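Chorismate mutase (Clostridium thermocellum, PDB 1XHO) probably catalyses the rearrangement of chorismate to prephenate, as a trimeric, AroH-type chorismate mutase. Local coordinates at residues 64-69 against 121-126; 55-60 against 74-79; 51-56 against 115-120. All blocks are in the same frame, centred on the assembly; numbering follows the deposited sequence.

Contact 1 (64-69 against 121-126)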
loop_
_atom_site.group_PDB
_atom_site.type_symbol
_atom_site.label_atom_id
_atom_site.label_comp_id
_atom_site.label_asym_id
_atom_site.label_seq_id
_atom_site.Cartn_x
_atom_site.Cartn_y
_atom_site.Cartn_z
ATOM N N ASN C 64 -7.140 -8.354 -18.521
ATOM C CA ASN C 64 -5.685 -8.516 -18.563
ATOM C C ASN C 64 -5.210 -9.970 -18.692
ATOM O O ASN C 64 -4.014 -10.239 -18.572
ATOM C CB ASN C 64 -5.047 -7.829 -17.349
ATOM C CG ASN C 64 -5.230 -6.325 -17.379
ATOM O OD1 ASN C 64 -4.553 -5.633 -18.130
ATOM N ND2 ASN C 64 -6.150 -5.813 -16.568
ATOM N N GLY C 65 -6.139 -10.890 -18.970
ATOM C CA GLY C 65 -5.814 -12.316 -19.170
ATOM C C GLY C 65 -5.022 -12.951 -18.029
ATOM O O GLY C 65 -4.077 -13.699 -18.261
ATOM N N LEU C 66 -5.414 -12.656 -16.794
ATOM C CA LEU C 66 -4.644 -13.060 -15.621
ATOM C C LEU C 66 -5.279 -14.243 -14.940
ATOM O O LEU C 66 -6.494 -14.332 -14.880
ATOM C CB LEU C 66 -4.607 -11.928 -14.603
ATOM C CG LEU C 66 -3.994 -10.604 -15.013
ATOM C CD1 LEU C 66 -4.347 -9.544 -13.962
ATOM C CD2 LEU C 66 -2.482 -10.750 -15.190
ATOM N N GLU C 67 -4.438 -15.138 -14.426
ATOM C CA GLU C 67 -4.840 -16.150 -13.439
ATOM C C GLU C 67 -4.117 -15.836 -12.135
ATOM O O GLU C 67 -3.153 -15.069 -12.143
ATOM C CB GLU C 67 -4.458 -17.559 -13.924
ATOM C CG GLU C 67 -5.499 -18.194 -14.840
ATOM C CD GLU C 67 -4.973 -19.413 -15.600
ATOM O OE1 GLU C 67 -3.959 -20.016 -15.178
ATOM O OE2 GLU C 67 -5.579 -19.770 -16.624
ATOM N N GLU C 68 -4.556 -16.439 -11.025
ATOM C CA GLU C 68 -3.914 -16.207 -9.710
ATOM C C GLU C 68 -2.380 -16.377 -9.711
ATOM O O GLU C 68 -1.684 -15.667 -8.977
ATOM C CB GLU C 68 -4.512 -17.095 -8.610
ATOM C CG GLU C 68 -4.165 -16.566 -7.196
ATOM C CD GLU C 68 -4.341 -17.569 -6.066
ATOM O OE1 GLU C 68 -4.713 -18.738 -6.311
ATOM O OE2 GLU C 68 -4.112 -17.172 -4.906
ATOM N N ASP C 69 -1.868 -17.319 -10.513
ATOM C CA ASP C 69 -0.405 -17.491 -10.727
ATOM C C ASP C 69 0.330 -16.199 -11.106
ATOM O O ASP C 69 1.515 -16.047 -10.819
ATOM C CB ASP C 69 -0.137 -18.510 -11.852
ATOM C CG ASP C 69 -0.150 -19.944 -11.373
ATOM O OD1 ASP C 69 0.147 -20.192 -10.182
ATOM O OD2 ASP C 69 -0.433 -20.837 -12.209
HETATM N N MSE C 121 -3.397 -3.843 -8.015
HETATM C CA MSE C 121 -2.937 -5.196 -8.236
HETATM C C MSE C 121 -1.573 -5.221 -8.920
HETATM O O MSE C 121 -1.457 -4.810 -10.069
HETATM C CB MSE C 121 -3.969 -5.906 -9.099
HETATM C CG MSE C 121 -3.805 -7.394 -9.198
HETATM SE SE MSE C 121 -5.159 -8.078 -10.384
HETATM C CE MSE C 121 -6.735 -7.968 -9.327
ATOM N N HIS C 122 -0.550 -5.708 -8.213
ATOM C CA HIS C 122 0.763 -5.942 -8.821
ATOM C C HIS C 122 0.791 -7.328 -9.491
ATOM O O HIS C 122 0.370 -8.310 -8.902
ATOM C CB HIS C 122 1.883 -5.785 -7.782
ATOM C CG HIS C 122 2.142 -4.359 -7.409
ATOM N ND1 HIS C 122 1.342 -3.664 -6.520
ATOM C CD2 HIS C 122 3.075 -3.481 -7.845
ATOM C CE1 HIS C 122 1.798 -2.429 -6.404
ATOM N NE2 HIS C 122 2.845 -2.290 -7.199
ATOM N N VAL C 123 1.259 -7.390 -10.738
ATOM C CA VAL C 123 1.191 -8.639 -11.508
ATOM C C VAL C 123 2.460 -8.876 -12.284
ATOM O O VAL C 123 3.197 -7.948 -12.578
ATOM C CB VAL C 123 -0.034 -8.692 -12.488
ATOM C CG1 VAL C 123 -1.333 -8.537 -11.726
ATOM C CG2 VAL C 123 0.077 -7.657 -13.618
ATOM N N ASN C 124 2.710 -10.143 -12.583
ATOM C CA ASN C 124 3.771 -10.528 -13.497
ATOM C C ASN C 124 3.093 -10.739 -14.845
ATOM O O ASN C 124 2.139 -11.501 -14.948
ATOM C CB ASN C 124 4.521 -11.777 -12.978
ATOM C CG ASN C 124 5.631 -11.420 -11.963
ATOM O OD1 ASN C 124 6.372 -10.460 -12.163
ATOM N ND2 ASN C 124 5.737 -12.187 -10.873
ATOM N N THR C 125 3.533 -9.992 -15.857
ATOM C CA THR C 125 2.887 -10.012 -17.177
ATOM C C THR C 125 3.882 -9.756 -18.305
ATOM O O THR C 125 4.934 -9.154 -18.095
ATOM C CB THR C 125 1.738 -8.969 -17.275
ATOM O OG1 THR C 125 1.082 -9.085 -18.546
ATOM C CG2 THR C 125 2.257 -7.548 -17.106
ATOM N N ASP C 126 3.532 -10.224 -19.501
ATOM C CA ASP C 126 4.345 -10.007 -20.697
ATOM C C ASP C 126 3.819 -8.824 -21.508
ATOM O O ASP C 126 4.398 -8.466 -22.537
ATOM C CB ASP C 126 4.412 -11.285 -21.561
ATOM C CG ASP C 126 3.075 -11.651 -22.192
ATOM O OD1 ASP C 126 2.025 -11.141 -21.746
ATOM O OD2 ASP C 126 3.078 -12.462 -23.136
#
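The side chain of L66, in the loop that follows helix 46-63, reaches across to M121 and V123 on strand 116-124. Its CB points at the strand, and CG stands anti to the carbonyl carbon (chi1 -60°), which carries both methyl groups toward the other segment. At the fork, CD1 takes the larger share of the contact: it lies 3.9 Å from CG1 of V123 and 4.0 Å from SE of the selenomethionine M121. The second branch is a looser neighbour, with CD2 of L66 4.2 Å from CB of V123. The leucine crosses V123 at about a right angle, whereas L66 and M121 run past each other in opposite directions, M121 being extended as far as SE and bent only at its last torsion (chi3 -74°). In the AroH-type fold, one face of the mixed sheet is covered by helix 46-63, and this contact continues that cover beyond the helix end. The chain leaves the helix through a Schellman motif with G65, at positive phi, as the C-prime residue, and L66 follows directly. I35 on strand 32-40 touches both L66 and V123, while W96 packs on M121. H122 faces the trimer interface, where its NE2 is hydrogen-bonded to S73 OG of the third subunit and its ring meets H122 of the second.

Contact 2 (55-60 against 74-79)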
loop_
_atom_site.group_PDB
_atom_site.type_symbol
_atom_site.label_atom_id
_atom_site.label_comp_id
_atom_site.label_asym_id
_atom_site.label_seq_id
_atom_site.Cartn_x
_atom_site.Cartn_y
_atom_site.Cartn_z
ATOM N N LYS C 55 -16.786 -8.788 -8.714
ATOM C CA LYS C 55 -17.002 -8.428 -10.116
ATOM C C LYS C 55 -15.836 -7.589 -10.646
ATOM O O LYS C 55 -15.388 -7.781 -11.778
ATOM C CB LYS C 55 -18.335 -7.676 -10.289
ATOM N N LEU C 56 -15.344 -6.674 -9.815
ATOM C CA LEU C 56 -14.208 -5.830 -10.170
ATOM C C LEU C 56 -12.936 -6.656 -10.395
ATOM O O LEU C 56 -12.256 -6.471 -11.397
ATOM C CB LEU C 56 -13.988 -4.749 -9.095
ATOM C CG LEU C 56 -12.782 -3.817 -9.247
ATOM C CD1 LEU C 56 -12.756 -3.129 -10.616
ATOM C CD2 LEU C 56 -12.766 -2.787 -8.106
ATOM N N LEU C 57 -12.624 -7.559 -9.467
ATOM C CA LEU C 57 -11.458 -8.447 -9.608
ATOM C C LEU C 57 -11.560 -9.351 -10.843
ATOM O O LEU C 57 -10.573 -9.560 -11.526
ATOM C CB LEU C 57 -11.291 -9.323 -8.363
ATOM C CG LEU C 57 -10.997 -8.608 -7.043
ATOM C CD1 LEU C 57 -11.085 -9.597 -5.852
ATOM C CD2 LEU C 57 -9.636 -7.903 -7.108
ATOM N N LYS C 58 -12.748 -9.895 -11.096
ATOM C CA LYS C 58 -12.998 -10.776 -12.253
ATOM C C LYS C 58 -12.765 -10.009 -13.557
ATOM O O LYS C 58 -11.983 -10.427 -14.401
ATOM C CB LYS C 58 -14.429 -11.349 -12.173
ATOM C CG LYS C 58 -14.888 -12.239 -13.348
ATOM C CD LYS C 58 -13.852 -13.285 -13.778
ATOM C CE LYS C 58 -14.430 -14.242 -14.825
ATOM N NZ LYS C 58 -15.379 -15.242 -14.239
ATOM N N GLU C 59 -13.415 -8.855 -13.670
ATOM C CA GLU C 59 -13.169 -7.890 -14.733
ATOM C C GLU C 59 -11.673 -7.535 -14.907
ATOM O O GLU C 59 -11.159 -7.521 -16.029
ATOM C CB GLU C 59 -13.980 -6.632 -14.436
ATOM C CG GLU C 59 -13.917 -5.541 -15.476
ATOM C CD GLU C 59 -14.741 -5.839 -16.698
ATOM O OE1 GLU C 59 -14.379 -6.771 -17.455
ATOM O OE2 GLU C 59 -15.742 -5.121 -16.903
HETATM N N MSE C 60 -10.978 -7.255 -13.804
HETATM C CA MSE C 60 -9.539 -6.932 -13.872
HETATM C C MSE C 60 -8.705 -8.096 -14.412
HETATM O O MSE C 60 -7.788 -7.889 -15.211
HETATM C CB MSE C 60 -9.004 -6.518 -12.504
HETATM C CG MSE C 60 -9.493 -5.164 -12.053
HETATM SE SE MSE C 60 -8.928 -4.772 -10.230
HETATM C CE MSE C 60 -7.130 -4.302 -10.616
ATOM N N ILE C 74 -2.490 -7.852 -3.838
ATOM C CA ILE C 74 -3.706 -7.068 -3.984
ATOM C C ILE C 74 -3.943 -6.207 -2.752
ATOM O O ILE C 74 -4.087 -6.719 -1.637
ATOM C CB ILE C 74 -4.961 -7.920 -4.275
ATOM C CG1 ILE C 74 -4.631 -9.033 -5.283
ATOM C CG2 ILE C 74 -6.083 -6.985 -4.768
ATOM C CD1 ILE C 74 -5.810 -9.774 -5.835
ATOM N N ILE C 75 -3.953 -4.891 -2.982
ATOM C CA ILE C 75 -4.221 -3.897 -1.960
ATOM C C ILE C 75 -5.617 -3.334 -2.204
ATOM O O ILE C 75 -5.927 -2.892 -3.301
ATOM C CB ILE C 75 -3.170 -2.752 -1.996
ATOM C CG1 ILE C 75 -1.773 -3.303 -1.634
ATOM C CG2 ILE C 75 -3.574 -1.599 -1.043
ATOM C CD1 ILE C 75 -0.635 -2.253 -1.740
ATOM N N PHE C 76 -6.452 -3.370 -1.172
ATOM C CA PHE C 76 -7.802 -2.821 -1.232
ATOM C C PHE C 76 -7.926 -1.570 -0.371
ATOM O O PHE C 76 -7.342 -1.500 0.704
ATOM C CB PHE C 76 -8.801 -3.841 -0.710
ATOM C CG PHE C 76 -8.785 -5.151 -1.444
ATOM C CD1 PHE C 76 -9.690 -5.399 -2.479
ATOM C CD2 PHE C 76 -7.890 -6.148 -1.085
ATOM C CE1 PHE C 76 -9.699 -6.621 -3.141
ATOM C CE2 PHE C 76 -7.881 -7.377 -1.757
ATOM C CZ PHE C 76 -8.795 -7.615 -2.781
ATOM N N THR C 77 -8.694 -0.589 -0.847
ATOM C CA THR C 77 -9.158 0.511 -0.003
ATOM C C THR C 77 -10.658 0.666 -0.123
ATOM O O THR C 77 -11.248 0.380 -1.173
ATOM C CB THR C 77 -8.499 1.881 -0.328
ATOM O OG1 THR C 77 -8.852 2.305 -1.658
ATOM C CG2 THR C 77 -6.965 1.823 -0.149
ATOM N N VAL C 78 -11.275 1.113 0.962
ATOM C CA VAL C 78 -12.651 1.553 0.925
ATOM C C VAL C 78 -12.712 2.940 1.541
ATOM O O VAL C 78 -11.888 3.299 2.390
ATOM C CB VAL C 78 -13.621 0.592 1.666
ATOM C CG1 VAL C 78 -13.538 -0.801 1.085
ATOM C CG2 VAL C 78 -13.333 0.565 3.177
ATOM N N THR C 79 -13.683 3.719 1.090
ATOM C CA THR C 79 -13.969 5.018 1.668
ATOM C C THR C 79 -14.574 4.859 3.076
ATOM O O THR C 79 -15.127 3.806 3.412
ATOM C CB THR C 79 -14.903 5.835 0.730
ATOM O OG1 THR C 79 -15.930 4.984 0.204
ATOM C CG2 THR C 79 -14.126 6.375 -0.416
#
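L57 of helix 46-63 packs on I74 and F76 of strand 71-78 inside a split beta-alpha-beta unit: strands 32-40 and 71-78 are parallel, the helix connects them, and strand 116-124 lies between them in the sheet. The contact itself is wholly apolar. L57 directs its CB at the strand and does its touching through one methyl group, CD2, whereas F76 starts off to one side and approaches with the far part of its ring. The two side chains cross at about a right angle, and the methyl meets the ring obliquely, 4.2 Å from CE1 of F76. P87, L101 and C103 also pack around this ring.

Hydrogen bonding serves each element separately. The helix turn is closed by E59 N to K55 O at 2.9 Å and by M60 N to L56 O at 2.8 Å, while the backbones of I74 and F76 pair with strand 100-105. Alternate residues serve the other side of the strand, where I75 and T77 pack against M104 and M102 of the third subunit. On the helix side, CD2 of L57 makes its second, looser contact with CG2 of I74, at 4.4 Å.

Contact 3 (51-56 against 115-120)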
loop_
_atom_site.group_PDB
_atom_site.type_symbol
_atom_site.label_atom_id
_atom_site.label_comp_id
_atom_site.label_asym_id
_atom_site.label_seq_id
_atom_site.Cartn_x
_atom_site.Cartn_y
_atom_site.Cartn_z
ATOM N N ALA C 51 -19.535 -8.675 -3.231
ATOM C CA ALA C 51 -19.972 -8.989 -4.591
ATOM C C ALA C 51 -19.443 -7.973 -5.598
ATOM O O ALA C 51 -18.980 -8.344 -6.665
ATOM C CB ALA C 51 -21.501 -9.062 -4.657
ATOM N N GLU C 52 -19.504 -6.691 -5.266
ATOM C CA GLU C 52 -18.985 -5.665 -6.179
ATOM C C GLU C 52 -17.469 -5.699 -6.292
ATOM O O GLU C 52 -16.923 -5.387 -7.354
ATOM C CB GLU C 52 -19.473 -4.268 -5.788
ATOM C CG GLU C 52 -20.977 -4.074 -6.013
ATOM C CD GLU C 52 -21.425 -4.525 -7.391
ATOM O OE1 GLU C 52 -20.770 -4.148 -8.385
ATOM O OE2 GLU C 52 -22.418 -5.277 -7.474
ATOM N N THR C 53 -16.793 -6.105 -5.213
ATOM C CA THR C 53 -15.359 -6.286 -5.259
ATOM C C THR C 53 -15.016 -7.480 -6.148
ATOM O O THR C 53 -14.051 -7.425 -6.900
ATOM C CB THR C 53 -14.722 -6.443 -3.845
ATOM O OG1 THR C 53 -14.999 -5.278 -3.063
ATOM C CG2 THR C 53 -13.193 -6.625 -3.948
ATOM N N GLN C 54 -15.812 -8.541 -6.055
ATOM C CA GLN C 54 -15.604 -9.774 -6.830
ATOM C C GLN C 54 -15.750 -9.529 -8.339
ATOM O O GLN C 54 -14.937 -9.992 -9.143
ATOM C CB GLN C 54 -16.605 -10.837 -6.366
ATOM C CG GLN C 54 -16.203 -12.294 -6.665
ATOM C CD GLN C 54 -17.013 -13.312 -5.861
ATOM O OE1 GLN C 54 -17.549 -13.001 -4.781
ATOM N NE2 GLN C 54 -17.095 -14.536 -6.376
ATOM N N LYS C 55 -16.786 -8.788 -8.714
ATOM C CA LYS C 55 -17.002 -8.428 -10.116
ATOM C C LYS C 55 -15.836 -7.589 -10.646
ATOM O O LYS C 55 -15.388 -7.781 -11.778
ATOM C CB LYS C 55 -18.335 -7.676 -10.289
ATOM N N LEU C 56 -15.344 -6.674 -9.815
ATOM C CA LEU C 56 -14.208 -5.830 -10.170
ATOM C C LEU C 56 -12.936 -6.656 -10.395
ATOM O O LEU C 56 -12.256 -6.471 -11.397
ATOM C CB LEU C 56 -13.988 -4.749 -9.095
ATOM C CG LEU C 56 -12.782 -3.817 -9.247
ATOM C CD1 LEU C 56 -12.756 -3.129 -10.616
ATOM C CD2 LEU C 56 -12.766 -2.787 -8.106
ATOM N N LYS C 115 -18.869 5.542 -1.152
ATOM C CA LYS C 115 -19.210 4.133 -1.415
ATOM C C LYS C 115 -18.256 3.437 -2.393
ATOM O O LYS C 115 -18.668 2.538 -3.139
ATOM C CB LYS C 115 -20.652 4.006 -1.921
ATOM C CG LYS C 115 -21.715 4.619 -1.026
ATOM C CD LYS C 115 -21.835 3.911 0.335
ATOM C CE LYS C 115 -23.016 4.515 1.173
ATOM N NZ LYS C 115 -22.732 4.612 2.652
ATOM N N CYS C 116 -16.977 3.822 -2.345
ATOM C CA CYS C 116 -16.010 3.442 -3.370
ATOM C C CYS C 116 -14.965 2.439 -2.878
ATOM O O CYS C 116 -14.251 2.689 -1.904
ATOM C CB CYS C 116 -15.315 4.708 -3.941
ATOM S SG CYS C 116 -14.055 4.411 -5.224
ATOM N N ILE C 117 -14.870 1.320 -3.591
ATOM C CA ILE C 117 -13.824 0.326 -3.385
ATOM C C ILE C 117 -12.759 0.460 -4.480
ATOM O O ILE C 117 -13.076 0.395 -5.677
ATOM C CB ILE C 117 -14.413 -1.102 -3.409
ATOM C CG1 ILE C 117 -15.521 -1.224 -2.353
ATOM C CG2 ILE C 117 -13.319 -2.145 -3.192
ATOM C CD1 ILE C 117 -16.480 -2.335 -2.593
ATOM N N ARG C 118 -11.505 0.658 -4.066
ATOM C CA ARG C 118 -10.364 0.675 -4.992
ATOM C C ARG C 118 -9.452 -0.534 -4.795
ATOM O O ARG C 118 -9.348 -1.082 -3.699
ATOM C CB ARG C 118 -9.562 1.975 -4.879
ATOM C CG ARG C 118 -10.387 3.225 -5.220
ATOM C CD ARG C 118 -9.518 4.466 -5.096
ATOM N NE ARG C 118 -10.127 5.710 -5.569
ATOM C CZ ARG C 118 -10.983 6.478 -4.886
ATOM N NH1 ARG C 118 -11.431 6.136 -3.703
ATOM N NH2 ARG C 118 -11.419 7.594 -5.422
ATOM N N VAL C 119 -8.816 -0.949 -5.889
ATOM C CA VAL C 119 -7.945 -2.119 -5.923
ATOM C C VAL C 119 -6.672 -1.743 -6.653
ATOM O O VAL C 119 -6.735 -1.161 -7.730
ATOM C CB VAL C 119 -8.596 -3.308 -6.696
ATOM C CG1 VAL C 119 -7.615 -4.481 -6.837
ATOM C CG2 VAL C 119 -9.849 -3.739 -6.020
HETATM N N MSE C 120 -5.526 -2.068 -6.054
HETATM C CA MSE C 120 -4.239 -1.970 -6.723
HETATM C C MSE C 120 -3.620 -3.375 -6.798
HETATM O O MSE C 120 -3.343 -4.016 -5.773
HETATM C CB MSE C 120 -3.311 -1.020 -5.981
HETATM C CG MSE C 120 -1.879 -0.987 -6.552
HETATM SE SE MSE C 120 -0.739 0.335 -5.676
HETATM C CE MSE C 120 -1.232 1.934 -6.782
#
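T53 and I117 meet at about a right angle, the threonine hydroxyl group set against the methyl groups of the isoleucine. CB of I117 points at the helix, and its two branches both bring a methyl group to the same oxygen: OG1 of T53 lies 3.3 Å from CD1 and 3.6 Å from CG2 of I117. The T53 hydroxyl reaches this place because OG1 stands anti to the carbonyl carbon (chi1 -59°), and that rotation also brings it to the backbone O of I49, one turn earlier in the helix, with which it is hydrogen-bonded.

One turn further along, L56 and V119 are arranged differently. They slide past each other in opposite directions, each with its CB directed at the other segment, and touch where CD2 of L56 lies 3.7 Å from CG2 of V119. The same leucine methyl group lies 4.0 Å from the backbone O of I117, so it bridges the two strand residues that face the helix. The axes of the two short segments approach to 9.6 Å, and their N-to-C directions differ by 36°. The helix therefore runs roughly along with strand 116-124, as expected when that strand is antiparallel to the two parallel strands the helix connects.

R118, between I117 and V119, points its CB away from the helix; SG of C116 lies over one face of its guanidinium group, 3.5 Å above the plane and offset toward the rim, and M102 of the third subunit packs on R118. Strand 116-124 thus gives one side to the core and the other to the subunit interface. On the core side, the contact is held by van der Waals forces, and the buried T53 hydroxyl can lie among methyl groups because the helix backbone supplies its polar partner.

Contacts 2 and 3 are nearly one site, their centres about 4 Å apart: they share K55 and L56, and T53 CG2 lies 3.6 Å from F76 CE1. Their strands are neighbours in the sheet, with I75 O and M120 N 2.9 Å apart in a probable hydrogen bond. Contact 1 extends the same buried layer toward the far end of strand 116-124, its centre about 14 Å from contact 2 and about 17 Å from contact 3. M121 joins it to contact 2, its CE 3.7 Å from CD2 of L57. On the other side of the sheet, I75 and R118 pack on neighbouring subunits; in AroH-type mutases the active sites lie at such interfaces.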